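Local coordinates for Blr3880 protein (Bradyrhizobium japonicum, PDB 2OOD) that binds zinc and guanine and probably catalyses the hydrolytic deamination of guanine to xanthine and ammonia, at residues Q27-F32 and P431-A437; F150-S154 and R198-A202; L277-F282 and F307-A312. All coordinates share one frame. Numbering follows the deposited sequence.

Interaction 1. Residues Q27-F32 and P431-A437; sequences QAAARF and PRTVDEA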
loop_
_atom_site.group_PDB
_atom_site.type_symbol
_atom_site.label_atom_id
_atom_site.label_comp_id
_atom_site.label_asym_id
_atom_site.label_seq_id
_atom_site.Cartn_x
_atom_site.Cartn_y
_atom_site.Cartn_z
ATOM N N GLN A 27 -8.217 4.695 -24.644
ATOM C CA GLN A 27 -9.132 5.837 -24.558
ATOM C C GLN A 27 -10.491 5.465 -25.140
ATOM O O GLN A 27 -11.527 5.929 -24.677
ATOM C CB GLN A 27 -8.585 7.033 -25.337
ATOM C CG GLN A 27 -7.169 7.453 -24.972
ATOM C CD GLN A 27 -6.089 6.501 -25.512
ATOM O OE1 GLN A 27 -5.727 5.492 -24.878
ATOM N NE2 GLN A 27 -5.572 6.824 -26.703
ATOM N N ALA A 28 -10.466 4.623 -26.164
ATOM C CA ALA A 28 -11.668 4.175 -26.842
ATOM C C ALA A 28 -12.621 3.410 -25.938
ATOM O O ALA A 28 -13.788 3.219 -26.286
ATOM C CB ALA A 28 -11.286 3.306 -28.027
ATOM N N ALA A 29 -12.139 2.951 -24.789
ATOM C CA ALA A 29 -13.003 2.201 -23.886
ATOM C C ALA A 29 -13.650 3.142 -22.880
ATOM O O ALA A 29 -14.655 2.801 -22.255
ATOM C CB ALA A 29 -12.201 1.114 -23.165
ATOM N N ALA A 30 -13.074 4.334 -22.743
ATOM C CA ALA A 30 -13.570 5.340 -21.811
ATOM C C ALA A 30 -14.535 6.336 -22.458
ATOM O O ALA A 30 -14.617 6.447 -23.683
ATOM C CB ALA A 30 -12.394 6.088 -21.190
ATOM N N ARG A 31 -15.263 7.052 -21.609
ATOM C CA ARG A 31 -16.231 8.056 -22.037
ATOM C C ARG A 31 -16.023 9.255 -21.123
ATOM O O ARG A 31 -16.191 9.163 -19.910
ATOM C CB ARG A 31 -17.656 7.523 -21.883
ATOM C CG ARG A 31 -18.732 8.496 -22.288
ATOM C CD ARG A 31 -20.045 8.128 -21.623
ATOM N NE ARG A 31 -20.809 7.102 -22.327
ATOM C CZ ARG A 31 -21.669 6.279 -21.732
ATOM N NH1 ARG A 31 -21.863 6.352 -20.424
ATOM N NH2 ARG A 31 -22.352 5.396 -22.440
ATOM N N PHE A 32 -15.652 10.383 -21.703
ATOM C CA PHE A 32 -15.393 11.571 -20.911
ATOM C C PHE A 32 -16.265 12.768 -21.274
ATOM O O PHE A 32 -16.472 13.066 -22.450
ATOM C CB PHE A 32 -13.927 11.954 -21.064
ATOM C CG PHE A 32 -13.565 13.241 -20.405
ATOM C CD1 PHE A 32 -13.489 13.328 -19.022
ATOM C CD2 PHE A 32 -13.261 14.359 -21.167
ATOM C CE1 PHE A 32 -13.106 14.521 -18.399
ATOM C CE2 PHE A 32 -12.877 15.558 -20.564
ATOM C CZ PHE A 32 -12.797 15.638 -19.175
ATOM N N PRO A 431 -9.309 18.640 -15.563
ATOM C CA PRO A 431 -9.051 17.814 -16.753
ATOM C C PRO A 431 -9.915 18.242 -17.951
ATOM O O PRO A 431 -11.140 18.333 -17.844
ATOM C CB PRO A 431 -9.378 16.402 -16.264
ATOM C CG PRO A 431 -10.494 16.642 -15.327
ATOM C CD PRO A 431 -9.991 17.841 -14.530
ATOM N N ARG A 432 -9.266 18.485 -19.087
ATOM C CA ARG A 432 -9.948 18.941 -20.298
ATOM C C ARG A 432 -10.179 17.875 -21.365
ATOM O O ARG A 432 -10.951 18.093 -22.303
ATOM C CB ARG A 432 -9.164 20.112 -20.895
ATOM C CG ARG A 432 -8.932 21.224 -19.879
ATOM C CD ARG A 432 -7.754 22.097 -20.235
ATOM N NE ARG A 432 -6.528 21.321 -20.370
ATOM C CZ ARG A 432 -5.331 21.855 -20.593
ATOM N NH1 ARG A 432 -5.203 23.173 -20.702
ATOM N NH2 ARG A 432 -4.264 21.076 -20.721
ATOM N N THR A 433 -9.517 16.728 -21.222
ATOM C CA THR A 433 -9.656 15.629 -22.181
ATOM C C THR A 433 -9.650 14.286 -21.463
ATOM O O THR A 433 -9.173 14.188 -20.332
ATOM C CB THR A 433 -8.500 15.616 -23.178
ATOM O OG1 THR A 433 -7.283 15.358 -22.475
ATOM C CG2 THR A 433 -8.377 16.951 -23.877
ATOM N N VAL A 434 -10.164 13.251 -22.122
ATOM C CA VAL A 434 -10.197 11.925 -21.521
ATOM C C VAL A 434 -8.809 11.476 -21.050
ATOM O O VAL A 434 -8.690 10.780 -20.044
ATOM C CB VAL A 434 -10.747 10.877 -22.499
ATOM C CG1 VAL A 434 -9.850 10.777 -23.708
ATOM C CG2 VAL A 434 -10.858 9.541 -21.804
ATOM N N ASP A 435 -7.765 11.878 -21.770
ATOM C CA ASP A 435 -6.399 11.512 -21.401
ATOM C C ASP A 435 -5.976 12.221 -20.117
ATOM O O ASP A 435 -5.329 11.621 -19.253
ATOM C CB ASP A 435 -5.413 11.883 -22.515
ATOM C CG ASP A 435 -5.833 11.343 -23.876
ATOM O OD1 ASP A 435 -5.781 10.096 -24.082
ATOM O OD2 ASP A 435 -6.227 12.178 -24.739
ATOM N N GLU A 436 -6.319 13.500 -19.989
ATOM C CA GLU A 436 -5.940 14.224 -18.788
ATOM C C GLU A 436 -6.712 13.652 -17.610
ATOM O O GLU A 436 -6.188 13.567 -16.506
ATOM C CB GLU A 436 -6.228 15.723 -18.925
ATOM C CG GLU A 436 -5.485 16.403 -20.063
ATOM C CD GLU A 436 -5.551 17.922 -19.992
ATOM O OE1 GLU A 436 -6.669 18.472 -19.848
ATOM O OE2 GLU A 436 -4.484 18.569 -20.085
ATOM N N ALA A 437 -7.953 13.243 -17.851
ATOM C CA ALA A 437 -8.775 12.678 -16.794
ATOM C C ALA A 437 -8.153 11.365 -16.329
ATOM O O ALA A 437 -7.956 11.146 -15.134
ATOM C CB ALA A 437 -10.198 12.448 -17.295
#
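Q27 lies in a 3-10 segment that runs to A29, where A30 N gives a hydrogen bond to Q27 O (2.9 Å), and directs its side chain at the start of helix 434-447. Q27 CG lies 3.1 Å from D435 OD1 and Q27 CB 4.3 Å from V434 CG1, so the flexible aliphatic part of glutamine meets both a polar and an apolar neighbour. A30 sets its CB 3.8 Å from V434 CG2; the small methyl lets the strand come close to the helix. R31 then points away, in keeping with strand alternation, and forms salt bridges with D14 and E399. F32 turns back and makes the main contact. F32 CB is 3.7 Å from V434 CB and F32 CE1 3.7 Å from A437 CB; T433 C lies over one ring face, 3.6 Å from F32 CE2, and the ring edge meets the carbonyls of the entering loop, with F32 CZ 3.4 Å from P431 O and F32 CE2 3.6 Å from R432 O. A flat aromatic suits this place because it can pack on backbone as well as on methyl groups. Within the other segment T433 is the N-cap, its OG1 accepting from E436 N (3.2 Å), and R432 NH2 forms a salt bridge with E436 OE2 (2.6 Å). This is helix-on-sheet packing away from the active site: helix 434-447 lies on strand 30-33, which is joined through strand 11-15 to strand 70-81 of the large sheet. F13 of strand 11-15 and Y375 of helix 374-380 also touch A30 and V434.

Interaction 2. Residues F150-S154 and R198-A202; sequences FEEAS and RNLYA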
loop_
_atom_site.group_PDB
_atom_site.type_symbol
_atom_site.label_atom_id
_atom_site.label_comp_id
_atom_site.label_asym_id
_atom_site.label_seq_id
_atom_site.Cartn_x
_atom_site.Cartn_y
_atom_site.Cartn_z
ATOM N N PHE A 150 -28.524 -7.411 5.370
ATOM C CA PHE A 150 -29.501 -7.161 4.321
ATOM C C PHE A 150 -30.446 -6.025 4.694
ATOM O O PHE A 150 -30.789 -5.189 3.860
ATOM C CB PHE A 150 -30.323 -8.419 4.050
ATOM C CG PHE A 150 -29.670 -9.381 3.103
ATOM C CD1 PHE A 150 -29.297 -8.971 1.825
ATOM C CD2 PHE A 150 -29.470 -10.711 3.468
ATOM C CE1 PHE A 150 -28.737 -9.872 0.918
ATOM C CE2 PHE A 150 -28.911 -11.620 2.568
ATOM C CZ PHE A 150 -28.546 -11.198 1.290
ATOM N N GLU A 151 -30.868 -5.996 5.950
ATOM C CA GLU A 151 -31.797 -4.976 6.401
ATOM C C GLU A 151 -31.229 -3.563 6.459
ATOM O O GLU A 151 -31.912 -2.607 6.081
ATOM C CB GLU A 151 -32.404 -5.402 7.739
ATOM C CG GLU A 151 -33.633 -6.282 7.539
ATOM C CD GLU A 151 -33.936 -7.193 8.710
ATOM O OE1 GLU A 151 -33.857 -6.734 9.870
ATOM O OE2 GLU A 151 -34.271 -8.375 8.466
ATOM N N GLU A 152 -29.987 -3.418 6.914
ATOM C CA GLU A 152 -29.370 -2.097 6.966
ATOM C C GLU A 152 -29.049 -1.662 5.539
ATOM O O GLU A 152 -28.964 -0.475 5.246
ATOM C CB GLU A 152 -28.093 -2.132 7.806
ATOM C CG GLU A 152 -27.330 -0.822 7.828
ATOM C CD GLU A 152 -28.166 0.341 8.336
ATOM O OE1 GLU A 152 -29.279 0.098 8.840
ATOM O OE2 GLU A 152 -27.711 1.500 8.240
ATOM N N ALA A 153 -28.876 -2.636 4.651
ATOM C CA ALA A 153 -28.581 -2.340 3.259
ATOM C C ALA A 153 -29.846 -1.785 2.625
ATOM O O ALA A 153 -29.791 -0.939 1.735
ATOM C CB ALA A 153 -28.123 -3.601 2.525
ATOM N N SER A 154 -30.989 -2.266 3.093
ATOM C CA SER A 154 -32.272 -1.804 2.580
ATOM C C SER A 154 -32.550 -0.348 2.957
ATOM O O SER A 154 -32.999 0.436 2.119
ATOM C CB SER A 154 -33.400 -2.687 3.108
ATOM O OG SER A 154 -33.277 -3.997 2.596
ATOM N N ARG A 198 -32.943 -4.101 -3.706
ATOM C CA ARG A 198 -31.683 -4.293 -4.418
ATOM C C ARG A 198 -30.840 -5.412 -3.800
ATOM O O ARG A 198 -29.675 -5.569 -4.153
ATOM C CB ARG A 198 -30.873 -2.995 -4.439
ATOM C CG ARG A 198 -31.599 -1.815 -5.061
ATOM C CD ARG A 198 -30.765 -0.540 -4.987
ATOM N NE ARG A 198 -29.759 -0.461 -6.044
ATOM C CZ ARG A 198 -28.736 0.387 -6.034
ATOM N NH1 ARG A 198 -28.588 1.220 -5.014
ATOM N NH2 ARG A 198 -27.870 0.412 -7.042
ATOM N N ASN A 199 -31.418 -6.185 -2.882
ATOM C CA ASN A 199 -30.698 -7.293 -2.247
ATOM C C ASN A 199 -30.622 -8.546 -3.132
ATOM O O ASN A 199 -31.624 -8.964 -3.708
ATOM C CB ASN A 199 -31.356 -7.684 -0.918
ATOM C CG ASN A 199 -31.177 -6.630 0.162
ATOM O OD1 ASN A 199 -30.090 -6.085 0.339
ATOM N ND2 ASN A 199 -32.246 -6.351 0.900
ATOM N N LEU A 200 -29.432 -9.142 -3.221
ATOM C CA LEU A 200 -29.205 -10.352 -4.014
ATOM C C LEU A 200 -28.539 -11.387 -3.115
ATOM O O LEU A 200 -27.606 -11.063 -2.382
ATOM C CB LEU A 200 -28.306 -10.036 -5.210
ATOM C CG LEU A 200 -28.887 -9.010 -6.188
ATOM C CD1 LEU A 200 -27.871 -8.655 -7.241
ATOM C CD2 LEU A 200 -30.144 -9.574 -6.825
ATOM N N TYR A 201 -29.015 -12.628 -3.166
ATOM C CA TYR A 201 -28.469 -13.682 -2.313
ATOM C C TYR A 201 -27.409 -14.570 -2.966
ATOM O O TYR A 201 -27.523 -14.935 -4.134
ATOM C CB TYR A 201 -29.593 -14.579 -1.804
ATOM C CG TYR A 201 -29.168 -15.436 -0.643
ATOM C CD1 TYR A 201 -29.180 -14.938 0.652
ATOM C CD2 TYR A 201 -28.710 -16.726 -0.837
ATOM C CE1 TYR A 201 -28.740 -15.705 1.729
ATOM C CE2 TYR A 201 -28.265 -17.503 0.237
ATOM C CZ TYR A 201 -28.281 -16.983 1.515
ATOM O OH TYR A 201 -27.806 -17.733 2.575
ATOM N N ALA A 202 -26.389 -14.942 -2.200
ATOM C CA ALA A 202 -25.338 -15.800 -2.724
ATOM C C ALA A 202 -25.127 -17.019 -1.841
ATOM O O ALA A 202 -24.835 -16.882 -0.652
ATOM C CB ALA A 202 -24.037 -15.021 -2.844
#
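Here an outer helix of the amidohydrolase TIM barrel packs on the barrel wall. Helix 143-156 links the parallel strands 132-138 and 160-166, and its segment 150-154 also reaches the next strand, 199-205. The short axes run nearly antiparallel, at 158°, and approach to 9.8 Å, as expected when a returning helix lies over a parallel sheet. F150 and N199 share most of the contact. The CA-to-CB bond of F150 leaves sideways, but chi1 of -84° (m) brings the ring to the strand, F150 CD1 lying 3.3 Å from N199 OD1 and F150 CE2 3.8 Å from Y201 CD1. A large, flat ring can fill such a gap between helix and sheet, and it also stacks with Y193 of helix 179-193. Alternation along the strand sets which side chains face the helix: N199 points toward it, whereas L200 points away, to lie among I161 and W230 of the flanking strands, and offers the F150 ring edge its carbonyl, L200 O being 3.7 Å from F150 CE1. Y201 takes the t rotamer, which presents its ring edge to F150 and lets OH form a hydrogen bond with L164 N, so a tyrosine can be buried with its hydroxyl satisfied. A153 is small enough to let the helix come close, its CB being 3.8 Å from N199 OD1. S154, in the m rotamer, folds OG back onto its own helix to donate to F150 O (3.0 Å). N199 is also m; its ND2 lies 3.1 Å from S154 OG and gives a weak hydrogen bond to F150 O, 3.5 Å away.

Interaction 3. Residues L277-F282 and F307-A312; sequences LSNNEF and FRLGRA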
loop_
_atom_site.group_PDB
_atom_site.type_symbol
_atom_site.label_atom_id
_atom_site.label_comp_id
_atom_site.label_asym_id
_atom_site.label_seq_id
_atom_site.Cartn_x
_atom_site.Cartn_y
_atom_site.Cartn_z
ATOM N N LEU A 277 -4.192 -20.887 -9.095
ATOM C CA LEU A 277 -4.961 -21.577 -10.122
ATOM C C LEU A 277 -4.062 -21.889 -11.313
ATOM O O LEU A 277 -3.194 -21.090 -11.666
ATOM C CB LEU A 277 -6.117 -20.696 -10.612
ATOM C CG LEU A 277 -7.288 -20.294 -9.718
ATOM C CD1 LEU A 277 -8.014 -19.136 -10.360
ATOM C CD2 LEU A 277 -8.230 -21.460 -9.512
ATOM N N SER A 278 -4.287 -23.041 -11.940
ATOM C CA SER A 278 -3.512 -23.457 -13.108
ATOM C C SER A 278 -4.127 -22.833 -14.357
ATOM O O SER A 278 -5.254 -22.345 -14.311
ATOM C CB SER A 278 -3.560 -24.973 -13.246
ATOM O OG SER A 278 -4.899 -25.416 -13.419
ATOM N N ASN A 279 -3.401 -22.849 -15.469
ATOM C CA ASN A 279 -3.930 -22.290 -16.705
ATOM C C ASN A 279 -5.159 -23.077 -17.113
ATOM O O ASN A 279 -6.086 -22.537 -17.715
ATOM C CB ASN A 279 -2.894 -22.354 -17.821
ATOM C CG ASN A 279 -1.679 -21.532 -17.513
ATOM O OD1 ASN A 279 -0.826 -21.303 -18.367
ATOM N ND2 ASN A 279 -1.587 -21.082 -16.270
ATOM N N ASN A 280 -5.159 -24.361 -16.779
ATOM C CA ASN A 280 -6.278 -25.228 -17.091
ATOM C C ASN A 280 -7.499 -24.746 -16.309
ATOM O O ASN A 280 -8.594 -24.623 -16.862
ATOM C CB ASN A 280 -5.943 -26.676 -16.712
ATOM C CG ASN A 280 -7.094 -27.625 -16.975
ATOM O OD1 ASN A 280 -7.682 -27.616 -18.055
ATOM N ND2 ASN A 280 -7.420 -28.454 -15.990
ATOM N N GLU A 281 -7.303 -24.467 -15.025
ATOM C CA GLU A 281 -8.396 -23.990 -14.190
ATOM C C GLU A 281 -8.924 -22.658 -14.719
ATOM O O GLU A 281 -10.130 -22.427 -14.730
ATOM C CB GLU A 281 -7.940 -23.866 -12.729
ATOM C CG GLU A 281 -7.816 -25.218 -12.027
ATOM C CD GLU A 281 -7.254 -25.112 -10.621
ATOM O OE1 GLU A 281 -6.111 -24.624 -10.476
ATOM O OE2 GLU A 281 -7.950 -25.518 -9.661
ATOM N N PHE A 282 -8.032 -21.785 -15.173
ATOM C CA PHE A 282 -8.471 -20.509 -15.716
ATOM C C PHE A 282 -9.308 -20.768 -16.963
ATOM O O PHE A 282 -10.401 -20.222 -17.100
ATOM C CB PHE A 282 -7.280 -19.616 -16.076
ATOM C CG PHE A 282 -6.781 -18.769 -14.936
ATOM C CD1 PHE A 282 -7.630 -17.889 -14.278
ATOM C CD2 PHE A 282 -5.450 -18.813 -14.546
ATOM C CE1 PHE A 282 -7.158 -17.063 -13.248
ATOM C CE2 PHE A 282 -4.973 -17.989 -13.516
ATOM C CZ PHE A 282 -5.835 -17.114 -12.873
ATOM N N PHE A 307 -1.130 -12.754 -7.729
ATOM C CA PHE A 307 -2.178 -13.214 -8.627
ATOM C C PHE A 307 -1.722 -12.963 -10.058
ATOM O O PHE A 307 -1.260 -11.878 -10.383
ATOM C CB PHE A 307 -3.466 -12.439 -8.351
ATOM C CG PHE A 307 -4.581 -12.751 -9.301
ATOM C CD1 PHE A 307 -5.262 -13.957 -9.230
ATOM C CD2 PHE A 307 -4.947 -11.839 -10.283
ATOM C CE1 PHE A 307 -6.289 -14.248 -10.124
ATOM C CE2 PHE A 307 -5.975 -12.125 -11.182
ATOM C CZ PHE A 307 -6.643 -13.331 -11.100
ATOM N N ARG A 308 -1.864 -13.965 -10.915
ATOM C CA ARG A 308 -1.443 -13.838 -12.305
ATOM C C ARG A 308 -2.469 -13.077 -13.143
ATOM O O ARG A 308 -3.221 -13.650 -13.928
ATOM C CB ARG A 308 -1.175 -15.229 -12.886
ATOM C CG ARG A 308 -0.047 -15.975 -12.173
ATOM C CD ARG A 308 -0.168 -17.476 -12.345
ATOM N NE ARG A 308 -0.081 -17.871 -13.741
ATOM C CZ ARG A 308 -0.666 -18.948 -14.256
ATOM N NH1 ARG A 308 -1.393 -19.747 -13.496
ATOM N NH2 ARG A 308 -0.512 -19.225 -15.539
ATOM N N LEU A 309 -2.477 -11.764 -12.964
ATOM C CA LEU A 309 -3.393 -10.885 -13.666
ATOM C C LEU A 309 -3.322 -11.039 -15.183
ATOM O O LEU A 309 -4.354 -11.058 -15.859
ATOM C CB LEU A 309 -3.104 -9.436 -13.267
ATOM C CG LEU A 309 -3.955 -8.329 -13.887
ATOM C CD1 LEU A 309 -5.430 -8.599 -13.622
ATOM C CD2 LEU A 309 -3.527 -6.992 -13.310
ATOM N N GLY A 310 -2.109 -11.145 -15.715
ATOM C CA GLY A 310 -1.941 -11.291 -17.149
ATOM C C GLY A 310 -2.537 -12.556 -17.749
ATOM O O GLY A 310 -2.861 -12.585 -18.938
ATOM N N ARG A 311 -2.686 -13.599 -16.938
ATOM C CA ARG A 311 -3.236 -14.864 -17.415
ATOM C C ARG A 311 -4.760 -14.830 -17.445
ATOM O O ARG A 311 -5.378 -15.314 -18.394
ATOM C CB ARG A 311 -2.774 -16.023 -16.521
ATOM C CG ARG A 311 -3.071 -17.420 -17.066
ATOM C CD ARG A 311 -1.887 -17.978 -17.855
ATOM N NE ARG A 311 -1.647 -17.250 -19.096
ATOM C CZ ARG A 311 -2.434 -17.325 -20.166
ATOM N NH1 ARG A 311 -3.514 -18.108 -20.144
ATOM N NH2 ARG A 311 -2.153 -16.603 -21.252
ATOM N N ALA A 312 -5.359 -14.262 -16.405
ATOM C CA ALA A 312 -6.808 -14.170 -16.324
ATOM C C ALA A 312 -7.370 -13.268 -17.422
ATOM O O ALA A 312 -8.515 -13.431 -17.836
ATOM C CB ALA A 312 -7.213 -13.647 -14.959
HETATM O O HOH W 1 -5.290 -19.738 -18.861
#
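A capping box begins helix 279-288 of the TIM barrel, and the first turn of that helix rests on segment 307-312, which lies between strands 291-294 and 320-323. In the box, S278 OG accepts from E281 N (3.0 Å) and E281 OE1 accepts from S278 N (2.8 Å); a small hydroxyl and a longer carboxylate suit these two positions because each can reach the other's backbone amide. In the other segment, R308 is the centre of an inverse gamma turn, with L309 N bonded to F307 O (2.9 Å), and is also the N-cap of the short helix 309-312. F282 is the principal side chain between the two. F282 CZ meets F307 CE1 at 4.0 Å and F282 CE1 meets A312 CB at 3.8 Å, with A312 CA over one ring face; the alanine is small enough to let the backbone come that close. The aliphatic part of R311 packs alongside, CG being 3.7 Å from F282 CD2. The R308 guanidinium lays one face against the edge of the same ring, NH1 4.0 Å from F282 CE2, and that NH1 is 2.9 Å from L277 O. A water joins the segments further out, donating to N279 O (3.1 Å) and accepting from R311 NH1 (2.7 Å). F307 stacks with F294, and its side chain is about 12 Å from the bound guanine, so this is packing near the pocket, without contact to the ligand. The chemistry implies an apolar centre round F282, with arginine groups and one bridging water at its margin; R311 lends its methylenes to the interface while its charge is balanced by E366 and D314.

Interaction 2 is the buried one, and interactions 1 and 3 are only partly buried, which their chemistry reflects. Between 150-154 and 198-202 an asparagine amide lies beside F150 and bonds weakly to a helix carbonyl. In the other two a phenylalanine is central, on V434, A437 and loop carbonyls in interaction 1 and against alanine, arginines and another ring in interaction 3, where a water also bridges the segments. Interactions 1 and 2 reach the same large sheet, at strands 30-33 and 199-205; interaction 3 joins a helix start to a loop and short helix. The contacts do not touch, and interactions 2 and 3, with centres 31 Å apart, lie on opposite sides of the chain's centre.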